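Local coordinates for glycoside hydrolase family 81 (Clostridium thermocellum, PDB 6FOP), which probably hydrolyses beta-1,3-glucans such as laminarin, as a family 81 glycoside hydrolase of the Clostridium thermocellum cellulosome, at residues I53-F62 with L127-Y135; S239-V249 with T294-Y302. All coordinates share one frame; numbering follows the deposited sequence. Where two conformers were deposited one is given.

Contact 1. Residues I53-F62 with L127-Y135; sequences IYAHPLTFKF and LMKGSPYAY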
loop_
_atom_site.group_PDB
_atom_site.type_symbol
_atom_site.label_atom_id
_atom_site.label_comp_id
_atom_site.label_asym_id
_atom_site.label_seq_id
_atom_site.Cartn_x
_atom_site.Cartn_y
_atom_site.Cartn_z
ATOM N N ILE A 53 15.977 -4.578 6.362
ATOM C CA ILE A 53 15.044 -5.117 5.385
ATOM C C ILE A 53 13.970 -5.871 6.162
ATOM O O ILE A 53 14.239 -6.911 6.750
ATOM C CB ILE A 53 15.756 -6.092 4.420
ATOM C CG1 ILE A 53 17.008 -5.459 3.794
ATOM C CG2 ILE A 53 14.780 -6.618 3.368
ATOM C CD1 ILE A 53 16.735 -4.295 2.880
ATOM N N TYR A 54 12.736 -5.319 6.181
ATOM C CA TYR A 54 11.684 -5.863 7.008
ATOM C C TYR A 54 10.799 -6.776 6.195
ATOM O O TYR A 54 9.799 -6.359 5.626
ATOM C CB TYR A 54 10.893 -4.739 7.722
ATOM C CG TYR A 54 11.724 -4.021 8.782
ATOM C CD1 TYR A 54 12.500 -2.920 8.451
ATOM C CD2 TYR A 54 11.795 -4.493 10.091
ATOM C CE1 TYR A 54 13.305 -2.284 9.399
ATOM C CE2 TYR A 54 12.597 -3.866 11.022
ATOM C CZ TYR A 54 13.335 -2.753 10.678
ATOM O OH TYR A 54 14.114 -2.177 11.652
ATOM N N ALA A 55 11.216 -8.036 6.090
ATOM C CA ALA A 55 10.501 -9.045 5.345
ATOM C C ALA A 55 9.324 -9.628 6.096
ATOM O O ALA A 55 8.191 -9.597 5.578
ATOM C CB ALA A 55 11.465 -10.148 4.896
ATOM N N HIS A 56 9.586 -10.081 7.318
ATOM C CA HIS A 56 8.611 -10.648 8.271
ATOM C C HIS A 56 8.272 -12.112 7.947
ATOM O O HIS A 56 7.775 -12.401 6.862
ATOM C CB HIS A 56 7.295 -9.857 8.372
ATOM C CG HIS A 56 7.428 -8.392 8.678
ATOM N ND1 HIS A 56 6.634 -7.458 8.051
ATOM C CD2 HIS A 56 8.212 -7.695 9.540
ATOM C CE1 HIS A 56 6.928 -6.248 8.496
ATOM N NE2 HIS A 56 7.860 -6.362 9.423
ATOM N N PRO A 57 8.521 -13.043 8.868
ATOM C CA PRO A 57 8.964 -12.794 10.259
ATOM C C PRO A 57 10.434 -12.377 10.419
ATOM O O PRO A 57 10.822 -11.933 11.494
ATOM C CB PRO A 57 8.651 -14.129 10.950
ATOM C CG PRO A 57 8.803 -15.117 9.824
ATOM C CD PRO A 57 8.140 -14.446 8.659
ATOM N N LEU A 58 11.242 -12.602 9.393
ATOM C CA LEU A 58 12.670 -12.262 9.444
ATOM C C LEU A 58 12.967 -10.834 9.037
ATOM O O LEU A 58 12.251 -10.225 8.206
ATOM C CB LEU A 58 13.487 -13.177 8.520
ATOM C CG LEU A 58 13.503 -14.657 8.893
ATOM C CD1 LEU A 58 14.048 -15.508 7.760
ATOM C CD2 LEU A 58 14.337 -14.914 10.118
ATOM N N THR A 59 14.066 -10.325 9.555
ATOM C CA THR A 59 14.628 -9.079 9.091
ATOM C C THR A 59 16.084 -9.266 8.753
ATOM O O THR A 59 16.747 -10.172 9.290
ATOM C CB THR A 59 14.415 -7.928 10.090
ATOM O OG1 THR A 59 15.180 -8.167 11.267
ATOM C CG2 THR A 59 12.939 -7.798 10.485
ATOM N N PHE A 60 16.597 -8.393 7.895
ATOM C CA PHE A 60 17.954 -8.547 7.357
ATOM C C PHE A 60 18.659 -7.215 7.250
ATOM O O PHE A 60 18.013 -6.160 7.223
ATOM C CB PHE A 60 17.912 -9.180 5.946
ATOM C CG PHE A 60 17.115 -10.445 5.867
ATOM C CD1 PHE A 60 17.700 -11.667 6.184
ATOM C CD2 PHE A 60 15.764 -10.424 5.472
ATOM C CE1 PHE A 60 16.956 -12.828 6.139
ATOM C CE2 PHE A 60 15.023 -11.584 5.434
ATOM C CZ PHE A 60 15.634 -12.803 5.744
ATOM N N LYS A 61 19.975 -7.239 7.130
ATOM C CA LYS A 61 20.691 -6.038 6.732
ATOM C C LYS A 61 21.982 -6.425 6.065
ATOM O O LYS A 61 22.751 -7.226 6.611
ATOM C CB LYS A 61 20.971 -5.123 7.928
ATOM C CG LYS A 61 21.499 -3.750 7.485
ATOM C CD LYS A 61 21.797 -2.803 8.634
ATOM C CE LYS A 61 23.079 -3.183 9.330
ATOM N NZ LYS A 61 23.340 -2.252 10.464
ATOM N N PHE A 62 22.246 -5.857 4.894
ATOM C CA PHE A 62 23.517 -6.096 4.191
ATOM C C PHE A 62 24.578 -5.166 4.761
ATOM O O PHE A 62 24.284 -4.040 5.143
ATOM C CB PHE A 62 23.353 -5.866 2.684
ATOM C CG PHE A 62 22.473 -6.896 2.023
ATOM C CD1 PHE A 62 21.089 -6.741 2.005
ATOM C CD2 PHE A 62 23.030 -8.032 1.421
ATOM C CE1 PHE A 62 20.283 -7.696 1.428
ATOM C CE2 PHE A 62 22.212 -8.992 0.850
ATOM C CZ PHE A 62 20.838 -8.811 0.837
ATOM N N LEU A 127 15.624 -13.226 -0.017
ATOM C CA LEU A 127 14.883 -12.728 1.149
ATOM C C LEU A 127 13.410 -12.649 0.740
ATOM O O LEU A 127 13.106 -12.168 -0.360
ATOM C CB LEU A 127 15.386 -11.370 1.565
ATOM C CG LEU A 127 16.901 -11.200 1.596
ATOM C CD1 LEU A 127 17.242 -9.772 2.008
ATOM C CD2 LEU A 127 17.604 -12.235 2.469
ATOM N N MET A 128 12.525 -13.172 1.591
ATOM C CA MET A 128 11.121 -13.280 1.211
ATOM C C MET A 128 10.191 -12.830 2.321
ATOM O O MET A 128 10.292 -13.285 3.473
ATOM C CB MET A 128 10.810 -14.709 0.796
ATOM C CG MET A 128 9.346 -14.988 0.512
ATOM S SD MET A 128 9.256 -16.607 -0.222
ATOM C CE MET A 128 7.541 -16.968 -0.044
ATOM N N LYS A 129 9.272 -11.949 1.943
ATOM C CA LYS A 129 8.204 -11.493 2.819
ATOM C C LYS A 129 7.197 -12.634 2.871
ATOM O O LYS A 129 6.766 -13.127 1.822
ATOM C CB LYS A 129 7.575 -10.240 2.260
ATOM C CG LYS A 129 6.349 -9.750 3.011
ATOM C CD LYS A 129 5.979 -8.314 2.644
ATOM C CE LYS A 129 6.989 -7.295 3.095
ATOM N NZ LYS A 129 7.195 -7.228 4.579
ATOM N N GLY A 130 6.814 -13.053 4.063
ATOM C CA GLY A 130 5.941 -14.190 4.211
ATOM C C GLY A 130 6.635 -15.547 4.180
ATOM O O GLY A 130 5.964 -16.570 3.994
ATOM N N SER A 131 7.946 -15.590 4.417
ATOM C CA SER A 131 8.645 -16.869 4.540
ATOM C C SER A 131 9.395 -16.891 5.858
ATOM O O SER A 131 10.081 -15.942 6.183
ATOM C CB SER A 131 9.659 -17.085 3.429
ATOM O OG SER A 131 10.279 -18.350 3.565
ATOM N N PRO A 132 9.409 -18.047 6.532
ATOM C CA PRO A 132 10.331 -18.197 7.680
ATOM C C PRO A 132 11.754 -18.569 7.249
ATOM O O PRO A 132 12.620 -18.690 8.110
ATOM C CB PRO A 132 9.686 -19.351 8.459
ATOM C CG PRO A 132 9.093 -20.186 7.416
ATOM C CD PRO A 132 8.542 -19.230 6.386
ATOM N N TYR A 133 11.959 -18.809 5.954
ATOM C CA TYR A 133 13.261 -19.165 5.391
ATOM C C TYR A 133 13.982 -17.988 4.778
ATOM O O TYR A 133 13.332 -17.011 4.334
ATOM C CB TYR A 133 13.126 -20.192 4.292
ATOM C CG TYR A 133 12.563 -21.518 4.718
ATOM C CD1 TYR A 133 13.403 -22.510 5.281
ATOM C CD2 TYR A 133 11.239 -21.838 4.522
ATOM C CE1 TYR A 133 12.900 -23.741 5.646
ATOM C CE2 TYR A 133 10.724 -23.065 4.903
ATOM C CZ TYR A 133 11.575 -24.028 5.466
ATOM O OH TYR A 133 11.028 -25.261 5.792
ATOM N N ALA A 134 15.318 -18.088 4.701
ATOM C CA ALA A 134 16.122 -17.290 3.767
ATOM C C ALA A 134 17.061 -18.277 3.078
ATOM O O ALA A 134 17.516 -19.252 3.699
ATOM C CB ALA A 134 16.895 -16.173 4.437
ATOM N N TYR A 135 17.290 -18.055 1.794
ATOM C CA TYR A 135 17.987 -19.017 0.937
ATOM C C TYR A 135 19.247 -18.380 0.351
ATOM O O TYR A 135 19.234 -17.214 -0.029
ATOM C CB TYR A 135 17.085 -19.457 -0.211
ATOM C CG TYR A 135 15.681 -19.892 0.198
ATOM C CD1 TYR A 135 15.426 -21.127 0.735
ATOM C CD2 TYR A 135 14.607 -19.024 0.047
ATOM C CE1 TYR A 135 14.170 -21.529 1.094
ATOM C CE2 TYR A 135 13.331 -19.410 0.408
ATOM C CZ TYR A 135 13.090 -20.635 0.942
ATOM O OH TYR A 135 11.803 -21.009 1.291
HETATM O O HOH W 1 10.861 -13.321 6.451
#
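L127 sets its CD2 methyl over the face of the F60 ring in the tight half of this contact. L127 CD2 sits 3.6 Å from the centroid of the F60 ring and 5° off the ring normal, a CH-pi contact. The F60 CG is anti to its carbonyl carbon (chi1 -52°), which turns one ring face to L127 CD2. A134 CB meets the same ring at CE1 and CZ. The other methyl of L127, CD1, lies 3.7 Å from F62 CE1, and I53 CG2 also borders it.

The turn end is looser and polar, though it too is buried. The K129 chain runs along the A55 carbonyl and bends at chi3 and chi4. K129 NZ then donates to A55 O at 2.8 Å from above the carbonyl plane, and to Y54 O at 2.9 Å on a lone pair in the plane. E474 forms a salt bridge with the same amine. G130 N, in the type II turn from M128 to S131, donates to H56 O at 3.0 Å. A water accepts from L58 N and lies within hydrogen-bonding distance of M128 O and S131 O, with more acceptors in reach than it has protons.

The contact joins two beta hairpins from different antiparallel sheets. Strand 66-70 packs on L58, F60 and F62. Strand 200-206 borders P57, L58 and Y133, and strand 260-263 borders P57, M128, P132 and Y133.

Contact 2. Residues S239-V249 with T294-Y302; sequences STLTTTFTAEV and TSFKTVYRY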
loop_
_atom_site.group_PDB
_atom_site.type_symbol
_atom_site.label_atom_id
_atom_site.label_comp_id
_atom_site.label_asym_id
_atom_site.label_seq_id
_atom_site.Cartn_x
_atom_site.Cartn_y
_atom_site.Cartn_z
ATOM N N SER A 239 -19.595 -9.659 -6.259
ATOM C CA SER A 239 -19.013 -8.520 -5.549
ATOM C C SER A 239 -17.849 -8.939 -4.647
ATOM O O SER A 239 -17.738 -8.498 -3.516
ATOM C CB SER A 239 -20.087 -7.726 -4.773
ATOM O OG SER A 239 -19.649 -6.400 -4.506
ATOM N N THR A 240 -16.959 -9.757 -5.201
ATOM C CA THR A 240 -15.783 -10.247 -4.469
ATOM C C THR A 240 -14.505 -9.929 -5.227
ATOM O O THR A 240 -14.506 -9.768 -6.445
ATOM C CB THR A 240 -15.811 -11.763 -4.238
ATOM O OG1 THR A 240 -15.909 -12.431 -5.506
ATOM C CG2 THR A 240 -16.949 -12.143 -3.347
ATOM N N LEU A 241 -13.419 -9.862 -4.471
ATOM C CA LEU A 241 -12.084 -9.663 -5.019
ATOM C C LEU A 241 -11.196 -10.790 -4.498
ATOM O O LEU A 241 -10.979 -10.904 -3.295
ATOM C CB LEU A 241 -11.579 -8.282 -4.614
ATOM C CG LEU A 241 -10.316 -7.700 -5.231
ATOM C CD1 LEU A 241 -9.105 -8.355 -4.623
ATOM C CD2 LEU A 241 -10.310 -7.825 -6.734
ATOM N N THR A 242 -10.743 -11.639 -5.418
ATOM C CA THR A 242 -9.898 -12.773 -5.123
ATOM C C THR A 242 -8.464 -12.474 -5.511
ATOM O O THR A 242 -8.208 -11.958 -6.600
ATOM C CB THR A 242 -10.390 -13.986 -5.901
ATOM O OG1 THR A 242 -11.715 -14.307 -5.474
ATOM C CG2 THR A 242 -9.487 -15.199 -5.651
ATOM N N THR A 243 -7.543 -12.770 -4.602
ATOM C CA THR A 243 -6.103 -12.649 -4.886
ATOM C C THR A 243 -5.446 -14.009 -4.648
ATOM O O THR A 243 -5.695 -14.631 -3.610
ATOM C CB THR A 243 -5.418 -11.626 -3.971
ATOM O OG1 THR A 243 -6.158 -10.391 -4.015
ATOM C CG2 THR A 243 -3.979 -11.363 -4.422
ATOM N N THR A 244 -4.659 -14.456 -5.625
ATOM C CA THR A 244 -3.859 -15.677 -5.513
ATOM C C THR A 244 -2.398 -15.273 -5.333
ATOM O O THR A 244 -1.918 -14.376 -6.018
ATOM C CB THR A 244 -4.105 -16.583 -6.741
ATOM O OG1 THR A 244 -5.506 -16.883 -6.793
ATOM C CG2 THR A 244 -3.370 -17.910 -6.648
ATOM N N PHE A 245 -1.731 -15.939 -4.386
ATOM C CA PHE A 245 -0.296 -15.762 -4.083
ATOM C C PHE A 245 0.400 -17.060 -4.422
ATOM O O PHE A 245 -0.033 -18.106 -3.943
ATOM C CB PHE A 245 -0.117 -15.467 -2.602
ATOM C CG PHE A 245 -0.835 -14.212 -2.167
ATOM C CD1 PHE A 245 -2.170 -14.243 -1.848
ATOM C CD2 PHE A 245 -0.161 -13.015 -2.090
ATOM C CE1 PHE A 245 -2.842 -13.083 -1.460
ATOM C CE2 PHE A 245 -0.828 -11.846 -1.720
ATOM C CZ PHE A 245 -2.168 -11.896 -1.420
ATOM N N THR A 246 1.427 -16.998 -5.268
ATOM C CA THR A 246 2.133 -18.214 -5.721
ATOM C C THR A 246 3.631 -18.032 -5.599
ATOM O O THR A 246 4.183 -17.032 -6.043
ATOM C CB THR A 246 1.751 -18.555 -7.173
ATOM O OG1 THR A 246 0.324 -18.633 -7.260
ATOM C CG2 THR A 246 2.351 -19.888 -7.605
ATOM N N ALA A 247 4.283 -19.025 -4.977
ATOM C CA ALA A 247 5.733 -19.111 -4.909
ATOM C C ALA A 247 6.168 -20.263 -5.797
ATOM O O ALA A 247 5.587 -21.342 -5.743
ATOM C CB ALA A 247 6.181 -19.355 -3.477
ATOM N N GLU A 248 7.170 -20.020 -6.617
ATOM C CA GLU A 248 7.823 -21.057 -7.395
ATOM C C GLU A 248 8.988 -21.559 -6.550
ATOM O O GLU A 248 9.755 -20.753 -6.052
ATOM C CB GLU A 248 8.357 -20.460 -8.697
ATOM C CG GLU A 248 9.142 -21.384 -9.584
ATOM C CD GLU A 248 9.806 -20.608 -10.713
ATOM O OE1 GLU A 248 10.895 -19.984 -10.508
ATOM O OE2 GLU A 248 9.219 -20.601 -11.799
ATOM N N VAL A 249 9.163 -22.878 -6.467
ATOM C CA VAL A 249 10.328 -23.454 -5.797
ATOM C C VAL A 249 11.187 -24.299 -6.741
ATOM O O VAL A 249 10.684 -24.941 -7.681
ATOM C CB VAL A 249 9.956 -24.264 -4.550
ATOM C CG1 VAL A 249 9.268 -23.400 -3.514
ATOM C CG2 VAL A 249 9.114 -25.477 -4.873
ATOM N N THR A 294 2.626 -23.999 -1.922
ATOM C CA THR A 294 3.229 -22.995 -2.757
ATOM C C THR A 294 2.232 -21.926 -3.209
ATOM O O THR A 294 2.635 -21.001 -3.890
ATOM C CB THR A 294 3.891 -23.638 -3.978
ATOM O OG1 THR A 294 2.935 -24.461 -4.650
ATOM C CG2 THR A 294 5.103 -24.442 -3.520
ATOM N N SER A 295 0.963 -22.038 -2.812
ATOM C CA SER A 295 -0.001 -21.004 -3.138
ATOM C C SER A 295 -1.142 -20.977 -2.154
ATOM O O SER A 295 -1.451 -21.964 -1.488
ATOM C CB SER A 295 -0.545 -21.177 -4.558
ATOM O OG SER A 295 -1.336 -22.336 -4.650
ATOM N N PHE A 296 -1.772 -19.809 -2.084
ATOM C CA PHE A 296 -3.016 -19.636 -1.349
ATOM C C PHE A 296 -3.779 -18.472 -1.947
ATOM O O PHE A 296 -3.242 -17.701 -2.735
ATOM C CB PHE A 296 -2.772 -19.427 0.157
ATOM C CG PHE A 296 -2.132 -18.117 0.513
ATOM C CD1 PHE A 296 -0.761 -17.961 0.485
ATOM C CD2 PHE A 296 -2.915 -17.028 0.933
ATOM C CE1 PHE A 296 -0.155 -16.778 0.833
ATOM C CE2 PHE A 296 -2.309 -15.849 1.303
ATOM C CZ PHE A 296 -0.929 -15.712 1.223
ATOM N N LYS A 297 -5.027 -18.342 -1.518
ATOM C CA LYS A 297 -5.835 -17.202 -1.922
ATOM C C LYS A 297 -6.454 -16.491 -0.748
ATOM O O LYS A 297 -6.642 -17.071 0.319
ATOM C CB LYS A 297 -6.891 -17.581 -2.946
ATOM C CG LYS A 297 -8.035 -18.415 -2.477
ATOM C CD LYS A 297 -8.956 -18.687 -3.669
ATOM C CE LYS A 297 -10.232 -19.377 -3.258
ATOM N NZ LYS A 297 -11.081 -19.642 -4.455
ATOM N N THR A 298 -6.777 -15.220 -0.986
ATOM C CA THR A 298 -7.652 -14.455 -0.097
ATOM C C THR A 298 -8.844 -14.041 -0.945
ATOM O O THR A 298 -8.710 -13.808 -2.170
ATOM C CB THR A 298 -6.959 -13.202 0.470
ATOM O OG1 THR A 298 -6.558 -12.339 -0.604
ATOM C CG2 THR A 298 -5.767 -13.561 1.321
ATOM N N VAL A 299 -9.991 -13.892 -0.286
ATOM C CA VAL A 299 -11.212 -13.410 -0.964
ATOM C C VAL A 299 -11.851 -12.381 -0.036
ATOM O O VAL A 299 -12.169 -12.681 1.111
ATOM C CB VAL A 299 -12.220 -14.541 -1.277
ATOM C CG1 VAL A 299 -13.408 -13.965 -2.042
ATOM C CG2 VAL A 299 -11.555 -15.628 -2.131
ATOM N N TYR A 300 -12.004 -11.161 -0.550
ATOM C CA TYR A 300 -12.656 -10.091 0.179
ATOM C C TYR A 300 -13.955 -9.717 -0.499
ATOM O O TYR A 300 -14.064 -9.762 -1.698
ATOM C CB TYR A 300 -11.738 -8.877 0.206
ATOM C CG TYR A 300 -10.349 -9.119 0.789
ATOM C CD1 TYR A 300 -10.166 -9.766 2.002
ATOM C CD2 TYR A 300 -9.226 -8.608 0.158
ATOM C CE1 TYR A 300 -8.880 -9.968 2.530
ATOM C CE2 TYR A 300 -7.955 -8.791 0.671
ATOM C CZ TYR A 300 -7.787 -9.450 1.866
ATOM O OH TYR A 300 -6.511 -9.618 2.346
ATOM N N ARG A 301 -14.905 -9.239 0.279
ATOM C CA ARG A 301 -16.111 -8.626 -0.279
ATOM C C ARG A 301 -15.818 -7.151 -0.586
ATOM O O ARG A 301 -15.316 -6.401 0.250
ATOM C CB ARG A 301 -17.274 -8.765 0.688
ATOM C CG ARG A 301 -17.743 -10.191 0.838
ATOM C CD ARG A 301 -19.137 -10.297 1.441
ATOM N NE ARG A 301 -19.413 -11.644 1.935
ATOM C CZ ARG A 301 -19.746 -12.683 1.172
ATOM N NH1 ARG A 301 -19.851 -12.561 -0.152
ATOM N NH2 ARG A 301 -19.970 -13.870 1.740
ATOM N N TYR A 302 -16.164 -6.772 -1.809
ATOM C CA TYR A 302 -16.120 -5.398 -2.265
ATOM C C TYR A 302 -17.504 -4.803 -2.030
ATOM O O TYR A 302 -18.508 -5.445 -2.324
ATOM C CB TYR A 302 -15.798 -5.398 -3.745
ATOM C CG TYR A 302 -15.918 -4.064 -4.457
ATOM C CD1 TYR A 302 -15.049 -3.008 -4.181
ATOM C CD2 TYR A 302 -16.862 -3.891 -5.456
ATOM C CE1 TYR A 302 -15.121 -1.815 -4.859
ATOM C CE2 TYR A 302 -16.947 -2.698 -6.154
ATOM C CZ TYR A 302 -16.073 -1.663 -5.859
ATOM O OH TYR A 302 -16.149 -0.483 -6.555
HETATM O O HOH W 2 -8.243 -10.674 -2.314
HETATM O O HOH W 3 -12.674 -16.911 -5.359
#
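F245 and F296 form a hydrogen-bonded pair, and their rings lie nearly parallel, with planes at 12°. The rings are slid apart, with centroids 4.7 Å apart, so they barely overlap. F245 CD1 sits 3.5 Å from F296 CE2, over one face of the F296 ring and offset toward its rim. F245 CB adds a CH-pi contact over the F296 ring. The F296 CG stands between its backbone N and carbonyl carbon (chi1 69°), which carries the ring back over F245. T298 OG1 lies near the plane of the F245 ring, at its edge.

T243 and T298 point the same way, side by side. Their hydroxyls do not meet directly. One water is hydrogen-bonded to both, 2.7 Å from T243 OG1 and 2.9 Å from T298 OG1, and donates to L241 O.

T242 and V299 project together from the opposite face, where T242 OG1 touches V299 CG2 at 3.6 Å. K297 extends across this face, and its CD reaches T242 CG2. A second water joins K297 NZ to T242 OG1.

At the S239 and Y302 end of the pair, S239 OG donates to Y302 O at 2.6 Å from above the carbonyl plane, and Y302 N donates to S239 O. S239 OG also bonds Y673 OH.

Strand 240-251 is the middle of a three-stranded antiparallel sheet, between 223-235 and 295-301. Helix 265-268 covers the phenylalanines and T298 through Q267. Helix 514-534 packs on T243, Y300 and Y302.

How the contacts relate
Contact 1 is wholly buried, while contact 2 is partly buried and has one face bearing its more exposed residues. Their centres lie 21 Å apart, and they follow one another along the chain without touching. They share no strand. Contact 1 brings together turns and strand ends of two different sheets and is held by apolar packing, lysine-to-carbonyl bonds and one backbone bond. Contact 2 joins neighbouring strands within one sheet, so regular backbone bonding carries it and side chains alternate between faces. Aromatic rings serve both, by aliphatic-on-aromatic packing in contact 1 and by aromatic pairing in contact 2. Strand 260-263, which borders contact 1, belongs to the chain between the two strands of contact 2.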